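Probable acetyltransferase (Pseudomonas aeruginosa PAO1, PDB 2EUI) probably transfers an acyl group, most likely acetyl from acetyl-CoA, to an acceptor as a dimeric member of the GNAT acetyltransferase family. Local coordinates at the interface of chains A and B. Residues are numbered along the deposited sequence; one frame, centred on the assembly and turned at random. Chains: chain A/B, Probable acetyltransferase.

The interface of chains A and B. Residues chain A 115-117, 135-136; chain B 144-145.
Strand 141-147 of chain B enters chain A between strand 114-120 and the loop segment A:Phe135-A:Arg136, pairing antiparallel with both, an arrangement that suggests dimerisation of this GNAT-family protein by reciprocal insertion of a strand. Along one edge, the backbone of A:Val117 pairs with B:Tyr144. Its amide N donates to the carbonyl O of B:Tyr144 at 2.9 Å, arriving well above the carbonyl plane, while its own O accepts the B:Tyr144 amide in a straighter bond, 172° at the hydrogen. The opposite edge belongs to A:Arg136, which exchanges a second reciprocal pair with B:Thr145: A:Arg136 N reaches B:Thr145 O at 2.7 Å, and the returning bond runs from B:Thr145 N to A:Arg136 O at 2.9 Å. Consecutive residues of the inserted strand thus bond to opposite neighbours, and the hydrogen bonds of this patch all join backbone atoms.

Side chains fill in around this frame. CG of B:Tyr144 stands anti to its carbonyl carbon (chi1 -53°), which sends the ring alongside A:Val117, the two side chains pointing the same way. CG1 of A:Val117, set between its own backbone N and carbonyl carbon, meets the CB and CD1 side of the tyrosine; on the other side of the ring, CD2 of B:Tyr144 lies 3.6 Å from C, the carbonyl carbon, of A:Arg136. A:Phe135 crosses B:Tyr144 at about a right angle. Its ring spans the ground between the two chain A segments, with CG1 of A:Val117 over one face near the rim and the amide N of B:Thr145 at its edge, in plane. The interface is two-fold symmetric, so the same insertion recurs with the chains exchanged, in keeping with a dimeric protein. Where phenylalanine and inserted strand meet, CD2 of A:Phe135 lies 3.4 Å from the carbonyl O of B:Thr145, the same oxygen that accepts the A:Arg136 amide.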
loop_
_atom_site.group_PDB
_atom_site.type_symbol
_atom_site.label_atom_id
_atom_site.label_comp_id
_atom_site.label_asym_id
_atom_site.label_seq_id
_atom_site.Cartn_x
_atom_site.Cartn_y
_atom_site.Cartn_z
HETATM N N MSE A 115 -6.182 -5.668 -6.864
HETATM C CA MSE A 115 -5.153 -4.710 -7.181
HETATM C C MSE A 115 -5.834 -3.425 -6.772
HETATM O O MSE A 115 -7.033 -3.254 -7.005
HETATM C CB MSE A 115 -4.862 -4.674 -8.676
HETATM C CG MSE A 115 -3.944 -5.764 -9.191
HETATM SE SE MSE A 115 -3.540 -5.432 -11.056
HETATM C CE MSE A 115 -1.878 -4.463 -10.857
ATOM N N ARG A 116 -5.079 -2.531 -6.149
ATOM C CA ARG A 116 -5.619 -1.261 -5.698
ATOM C C ARG A 116 -4.735 -0.145 -6.248
ATOM O O ARG A 116 -3.509 -0.245 -6.239
ATOM C CB ARG A 116 -5.656 -1.254 -4.161
ATOM C CG ARG A 116 -6.045 0.066 -3.504
ATOM C CD ARG A 116 -4.867 1.063 -3.445
ATOM N NE ARG A 116 -5.122 2.200 -2.554
ATOM C CZ ARG A 116 -5.293 2.098 -1.231
ATOM N NH1 ARG A 116 -5.237 0.907 -0.632
ATOM N NH2 ARG A 116 -5.513 3.190 -0.503
ATOM N N VAL A 117 -5.364 0.909 -6.752
ATOM C CA VAL A 117 -4.624 2.038 -7.293
ATOM C C VAL A 117 -5.152 3.332 -6.682
ATOM O O VAL A 117 -6.329 3.448 -6.361
ATOM C CB VAL A 117 -4.744 2.113 -8.847
ATOM C CG1 VAL A 117 -6.155 2.463 -9.240
ATOM C CG2 VAL A 117 -3.782 3.144 -9.399
ATOM N N PHE A 135 -10.087 -1.370 -13.211
ATOM C CA PHE A 135 -10.305 -0.550 -12.021
ATOM C C PHE A 135 -11.643 0.176 -11.893
ATOM O O PHE A 135 -12.150 0.755 -12.853
ATOM C CB PHE A 135 -9.176 0.473 -11.875
ATOM C CG PHE A 135 -7.885 -0.120 -11.410
ATOM C CD1 PHE A 135 -6.864 -0.396 -12.316
ATOM C CD2 PHE A 135 -7.703 -0.436 -10.064
ATOM C CE1 PHE A 135 -5.677 -0.985 -11.887
ATOM C CE2 PHE A 135 -6.529 -1.024 -9.617
ATOM C CZ PHE A 135 -5.512 -1.301 -10.526
ATOM N N ARG A 136 -12.203 0.137 -10.688
ATOM C CA ARG A 136 -13.461 0.813 -10.404
ATOM C C ARG A 136 -13.301 1.600 -9.106
ATOM O O ARG A 136 -12.462 1.275 -8.274
ATOM C CB ARG A 136 -14.614 -0.190 -10.268
ATOM C CG ARG A 136 -15.004 -0.889 -11.562
ATOM C CD ARG A 136 -16.215 -1.802 -11.364
ATOM N NE ARG A 136 -17.454 -1.060 -11.118
ATOM C CZ ARG A 136 -18.087 -0.320 -12.030
ATOM N NH1 ARG A 136 -17.599 -0.215 -13.263
ATOM N NH2 ARG A 136 -19.213 0.316 -11.711
ATOM N N TYR B 144 -9.205 3.431 -6.614
ATOM C CA TYR B 144 -9.736 2.324 -7.391
ATOM C C TYR B 144 -9.303 0.932 -6.922
ATOM O O TYR B 144 -8.255 0.751 -6.294
ATOM C CB TYR B 144 -9.349 2.482 -8.865
ATOM C CG TYR B 144 -9.716 3.816 -9.462
ATOM C CD1 TYR B 144 -8.895 4.927 -9.288
ATOM C CD2 TYR B 144 -10.885 3.968 -10.201
ATOM C CE1 TYR B 144 -9.235 6.160 -9.845
ATOM C CE2 TYR B 144 -11.230 5.186 -10.757
ATOM C CZ TYR B 144 -10.404 6.277 -10.578
ATOM O OH TYR B 144 -10.746 7.483 -11.133
ATOM N N THR B 145 -10.145 -0.041 -7.256
ATOM C CA THR B 145 -9.952 -1.445 -6.934
ATOM C C THR B 145 -10.205 -2.169 -8.242
ATOM O O THR B 145 -10.783 -1.610 -9.176
ATOM C CB THR B 145 -11.011 -1.957 -5.939
ATOM O OG1 THR B 145 -11.472 -0.873 -5.123
ATOM C CG2 THR B 145 -10.431 -3.050 -5.050
#